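Local coordinates for protein aminopeptidase N (Francisella tularensis subsp. tularensis, PDB 5DLL) that is a zinc-dependent M1-family aminopeptidase that releases N-terminal residues, preferably alanine, from peptides and probably takes part in intracellular peptide degradation, at residues Y26-L37 / D148-A159. Sequence-based numbering, arbitrary orientation.
Sequences YLIDETHLIFEL and DVMAAFTVKIIA
Thr31 lies over one face of the Phe153 ring, its CB 4.0 Å from the ring centroid and offset toward the rim. This is a CH-pi contact. With OG1 beside the backbone N (chi1 -58°), the CG2 methyl of Thr31 is anti to that N and reaches Phe153 CE2 at 3.6 Å. Thr31 OG1 sits 3.4 Å from Ala151 CB and is hydrogen-bonded to Tyr143. Leu33 CD1 meets the same ring at its edge.

Further along this buried face, Val155 CG1 approaches the Phe35 ring obliquely, 4.1 Å from Phe35 CD1. The carbonyl oxygen of Lys156 lies at the edge of that ring, in its plane. Leu201 of strand 201-204 packs on Phe35 and Ile157. Past the end of strand 26-36, Leu37 CD1 touches both Ile157 CG2 and Ala159 CB.

The partly exposed face carries Glu30, His32, Ile34 and Glu36 beside Ala152, Thr154, Lys156 and Ile158. There the His32 ring leans across Thr154, His32 CD2 3.6 Å from Thr154 CB, and Glu30 OE1 lies in the plane of the ring at its edge.

Eight backbone hydrogen bonds join the strands, from Ala152 N to Asp29 O (3.0 Å) through Leu37 N to Ile158 O (2.9 Å). The chain turns a corner at Asp29. Before it, Ile28 and Val149 meet through their CG1 atoms, 3.9 Å apart.

Strand 42-52 pairs antiparallel with the far edge of 26-36, and 183-191 with that of 150-160. The contact is thus a parallel strand pair inside a mixed beta-sheet, part of the beta-rich N-terminal domain of M1 aminopeptidases.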
loop_
_atom_site.group_PDB
_atom_site.type_symbol
_atom_site.label_atom_id
_atom_site.label_comp_id
_atom_site.label_asym_id
_atom_site.label_seq_id
_atom_site.Cartn_x
_atom_site.Cartn_y
_atom_site.Cartn_z
ATOM N N TYR A 26 -22.601 -6.400 26.916
ATOM C CA TYR A 26 -22.416 -7.851 27.011
ATOM C C TYR A 26 -21.237 -8.294 26.147
ATOM O O TYR A 26 -20.936 -7.662 25.130
ATOM C CB TYR A 26 -23.710 -8.586 26.631
ATOM C CG TYR A 26 -24.727 -8.544 27.751
ATOM C CD1 TYR A 26 -24.737 -9.523 28.740
ATOM C CD2 TYR A 26 -25.650 -7.506 27.849
ATOM C CE1 TYR A 26 -25.646 -9.480 29.785
ATOM C CE2 TYR A 26 -26.562 -7.455 28.893
ATOM C CZ TYR A 26 -26.554 -8.444 29.859
ATOM O OH TYR A 26 -27.452 -8.412 30.901
ATOM N N LEU A 27 -20.566 -9.365 26.576
ATOM C CA LEU A 27 -19.365 -9.869 25.905
ATOM C C LEU A 27 -19.464 -11.357 25.588
ATOM O O LEU A 27 -20.224 -12.086 26.221
ATOM C CB LEU A 27 -18.127 -9.618 26.768
ATOM C CG LEU A 27 -17.613 -8.176 26.810
ATOM C CD1 LEU A 27 -16.637 -7.997 27.966
ATOM C CD2 LEU A 27 -16.971 -7.779 25.484
ATOM N N ILE A 28 -18.672 -11.795 24.613
ATOM C CA ILE A 28 -18.683 -13.178 24.145
ATOM C C ILE A 28 -17.325 -13.812 24.414
ATOM O O ILE A 28 -16.296 -13.329 23.940
ATOM C CB ILE A 28 -19.021 -13.266 22.639
ATOM C CG1 ILE A 28 -20.334 -12.520 22.361
ATOM C CG2 ILE A 28 -19.096 -14.728 22.189
ATOM C CD1 ILE A 28 -20.795 -12.546 20.918
ATOM N N ASP A 29 -17.343 -14.891 25.190
ATOM C CA ASP A 29 -16.143 -15.638 25.532
ATOM C C ASP A 29 -15.827 -16.668 24.454
ATOM O O ASP A 29 -14.673 -16.788 24.028
ATOM C CB ASP A 29 -16.320 -16.335 26.888
ATOM C CG ASP A 29 -16.286 -15.362 28.066
ATOM O OD1 ASP A 29 -15.906 -14.182 27.877
ATOM O OD2 ASP A 29 -16.629 -15.790 29.194
ATOM N N GLU A 30 -16.850 -17.412 24.030
ATOM C CA GLU A 30 -16.697 -18.469 23.031
ATOM C C GLU A 30 -17.814 -18.447 21.998
ATOM O O GLU A 30 -18.931 -18.028 22.279
ATOM C CB GLU A 30 -16.669 -19.848 23.693
ATOM C CG GLU A 30 -15.634 -19.984 24.794
ATOM C CD GLU A 30 -15.049 -21.376 24.882
ATOM O OE1 GLU A 30 -15.817 -22.351 24.786
ATOM O OE2 GLU A 30 -13.815 -21.491 25.042
ATOM N N THR A 31 -17.495 -18.932 20.803
ATOM C CA THR A 31 -18.435 -18.984 19.694
ATOM C C THR A 31 -18.293 -20.337 19.000
ATOM O O THR A 31 -17.227 -20.660 18.473
ATOM C CB THR A 31 -18.137 -17.851 18.695
ATOM O OG1 THR A 31 -18.219 -16.586 19.370
ATOM C CG2 THR A 31 -19.116 -17.880 17.526
ATOM N N HIS A 32 -19.354 -21.137 19.029
ATOM C CA HIS A 32 -19.354 -22.450 18.387
ATOM C C HIS A 32 -20.326 -22.442 17.222
ATOM O O HIS A 32 -21.529 -22.299 17.424
ATOM C CB HIS A 32 -19.746 -23.542 19.379
ATOM C CG HIS A 32 -18.764 -23.721 20.492
ATOM N ND1 HIS A 32 -18.534 -22.749 21.441
ATOM C CD2 HIS A 32 -17.950 -24.755 20.807
ATOM C CE1 HIS A 32 -17.619 -23.176 22.291
ATOM N NE2 HIS A 32 -17.247 -24.391 21.929
ATOM N N LEU A 33 -19.797 -22.595 16.011
ATOM C CA LEU A 33 -20.602 -22.563 14.797
ATOM C C LEU A 33 -20.630 -23.925 14.116
ATOM O O LEU A 33 -19.673 -24.693 14.205
ATOM C CB LEU A 33 -20.054 -21.519 13.816
ATOM C CG LEU A 33 -19.692 -20.142 14.386
ATOM C CD1 LEU A 33 -19.219 -19.225 13.268
ATOM C CD2 LEU A 33 -20.861 -19.523 15.137
ATOM N N ILE A 34 -21.751 -24.213 13.456
ATOM C CA ILE A 34 -21.882 -25.365 12.565
ATOM C C ILE A 34 -22.435 -24.859 11.238
ATOM O O ILE A 34 -23.477 -24.197 11.207
ATOM C CB ILE A 34 -22.831 -26.449 13.131
ATOM C CG1 ILE A 34 -22.337 -26.946 14.500
ATOM C CG2 ILE A 34 -22.950 -27.617 12.154
ATOM C CD1 ILE A 34 -23.379 -27.689 15.310
ATOM N N PHE A 35 -21.725 -25.157 10.153
ATOM C CA PHE A 35 -22.149 -24.781 8.807
ATOM C C PHE A 35 -22.560 -26.024 8.020
ATOM O O PHE A 35 -21.742 -26.925 7.796
ATOM C CB PHE A 35 -21.024 -24.065 8.058
ATOM C CG PHE A 35 -20.744 -22.672 8.558
ATOM C CD1 PHE A 35 -19.962 -22.467 9.691
ATOM C CD2 PHE A 35 -21.238 -21.564 7.881
ATOM C CE1 PHE A 35 -19.692 -21.187 10.147
ATOM C CE2 PHE A 35 -20.975 -20.280 8.335
ATOM C CZ PHE A 35 -20.200 -20.093 9.468
ATOM N N GLU A 36 -23.830 -26.065 7.616
ATOM C CA GLU A 36 -24.331 -27.092 6.715
ATOM C C GLU A 36 -24.456 -26.477 5.330
ATOM O O GLU A 36 -25.488 -25.907 4.983
ATOM C CB GLU A 36 -25.671 -27.624 7.203
ATOM C CG GLU A 36 -25.610 -28.123 8.633
ATOM C CD GLU A 36 -26.856 -28.863 9.047
ATOM O OE1 GLU A 36 -27.420 -28.515 10.104
ATOM O OE2 GLU A 36 -27.269 -29.791 8.318
ATOM N N LEU A 37 -23.384 -26.596 4.551
ATOM C CA LEU A 37 -23.261 -25.883 3.288
ATOM C C LEU A 37 -24.233 -26.366 2.217
ATOM O O LEU A 37 -24.392 -27.572 1.987
ATOM C CB LEU A 37 -21.824 -25.974 2.754
ATOM C CG LEU A 37 -20.732 -25.308 3.593
ATOM C CD1 LEU A 37 -19.405 -25.366 2.851
ATOM C CD2 LEU A 37 -21.086 -23.866 3.938
ATOM N N ASP A 148 -14.290 -4.860 19.280
ATOM C CA ASP A 148 -13.940 -4.930 20.710
ATOM C C ASP A 148 -14.596 -6.109 21.430
ATOM O O ASP A 148 -14.426 -6.273 22.638
ATOM C CB ASP A 148 -14.218 -3.604 21.446
ATOM C CG ASP A 148 -15.675 -3.187 21.404
ATOM O OD1 ASP A 148 -16.391 -3.589 20.468
ATOM O OD2 ASP A 148 -16.106 -2.440 22.308
ATOM N N VAL A 149 -15.345 -6.925 20.690
ATOM C CA VAL A 149 -15.851 -8.186 21.208
ATOM C C VAL A 149 -15.111 -9.316 20.498
ATOM O O VAL A 149 -15.301 -9.535 19.294
ATOM C CB VAL A 149 -17.368 -8.316 21.000
ATOM C CG1 VAL A 149 -17.870 -9.658 21.518
ATOM C CG2 VAL A 149 -18.082 -7.167 21.694
ATOM N N MET A 150 -14.260 -10.007 21.261
ATOM C CA MET A 150 -13.391 -11.059 20.746
ATOM C C MET A 150 -13.662 -12.371 21.467
ATOM O O MET A 150 -13.748 -12.399 22.694
ATOM C CB MET A 150 -11.928 -10.685 20.959
ATOM C CG MET A 150 -11.494 -9.380 20.307
ATOM S SD MET A 150 -9.849 -8.886 20.858
ATOM C CE MET A 150 -10.255 -8.694 22.593
ATOM N N ALA A 151 -13.756 -13.456 20.700
ATOM C CA ALA A 151 -14.160 -14.750 21.237
ATOM C C ALA A 151 -13.339 -15.901 20.664
ATOM O O ALA A 151 -12.771 -15.795 19.580
ATOM C CB ALA A 151 -15.627 -14.976 20.947
ATOM N N ALA A 152 -13.294 -17.003 21.413
ATOM C CA ALA A 152 -12.651 -18.236 20.966
ATOM C C ALA A 152 -13.601 -19.033 20.067
ATOM O O ALA A 152 -14.700 -19.398 20.484
ATOM C CB ALA A 152 -12.227 -19.068 22.163
ATOM N N PHE A 153 -13.164 -19.301 18.837
ATOM C CA PHE A 153 -14.019 -19.912 17.812
ATOM C C PHE A 153 -13.764 -21.406 17.612
ATOM O O PHE A 153 -12.642 -21.806 17.307
ATOM C CB PHE A 153 -13.810 -19.213 16.462
ATOM C CG PHE A 153 -14.597 -17.942 16.300
ATOM C CD1 PHE A 153 -14.175 -16.766 16.904
ATOM C CD2 PHE A 153 -15.745 -17.914 15.521
ATOM C CE1 PHE A 153 -14.886 -15.588 16.744
ATOM C CE2 PHE A 153 -16.459 -16.737 15.355
ATOM C CZ PHE A 153 -16.032 -15.573 15.967
ATOM N N THR A 154 -14.810 -22.214 17.777
ATOM C CA THR A 154 -14.823 -23.592 17.281
ATOM C C THR A 154 -15.820 -23.633 16.141
ATOM O O THR A 154 -16.918 -23.100 16.267
ATOM C CB THR A 154 -15.278 -24.598 18.352
ATOM O OG1 THR A 154 -14.545 -24.376 19.564
ATOM C CG2 THR A 154 -15.068 -26.037 17.867
ATOM N N VAL A 155 -15.443 -24.265 15.034
ATOM C CA VAL A 155 -16.228 -24.197 13.802
ATOM C C VAL A 155 -16.288 -25.559 13.111
ATOM O O VAL A 155 -15.265 -26.056 12.659
ATOM C CB VAL A 155 -15.607 -23.166 12.817
ATOM C CG1 VAL A 155 -16.358 -23.146 11.486
ATOM C CG2 VAL A 155 -15.562 -21.771 13.437
ATOM N N LYS A 156 -17.479 -26.153 13.026
ATOM C CA LYS A 156 -17.683 -27.361 12.214
ATOM C C LYS A 156 -18.207 -26.976 10.832
ATOM O O LYS A 156 -18.960 -26.015 10.704
ATOM C CB LYS A 156 -18.657 -28.336 12.891
ATOM C CG LYS A 156 -18.731 -29.699 12.204
ATOM C CD LYS A 156 -19.835 -30.584 12.761
ATOM C CE LYS A 156 -19.605 -30.966 14.217
ATOM N NZ LYS A 156 -20.484 -32.095 14.630
ATOM N N ILE A 157 -17.806 -27.727 9.805
ATOM C CA ILE A 157 -18.283 -27.509 8.435
ATOM C C ILE A 157 -18.743 -28.830 7.826
ATOM O O ILE A 157 -17.959 -29.770 7.737
ATOM C CB ILE A 157 -17.179 -26.914 7.526
ATOM C CG1 ILE A 157 -16.613 -25.622 8.124
ATOM C CG2 ILE A 157 -17.720 -26.649 6.124
ATOM C CD1 ILE A 157 -15.449 -25.046 7.344
ATOM N N ILE A 158 -20.003 -28.888 7.391
ATOM C CA ILE A 158 -20.557 -30.073 6.724
ATOM C C ILE A 158 -20.841 -29.744 5.260
ATOM O O ILE A 158 -21.401 -28.696 4.967
ATOM C CB ILE A 158 -21.850 -30.548 7.418
ATOM C CG1 ILE A 158 -21.580 -30.826 8.903
ATOM C CG2 ILE A 158 -22.392 -31.798 6.740
ATOM C CD1 ILE A 158 -22.821 -31.078 9.732
ATOM N N ALA A 159 -20.453 -30.632 4.347
ATOM C CA ALA A 159 -20.641 -30.389 2.909
ATOM C C ALA A 159 -20.483 -31.652 2.054
ATOM O O ALA A 159 -20.115 -32.714 2.553
ATOM C CB ALA A 159 -19.668 -29.319 2.431
#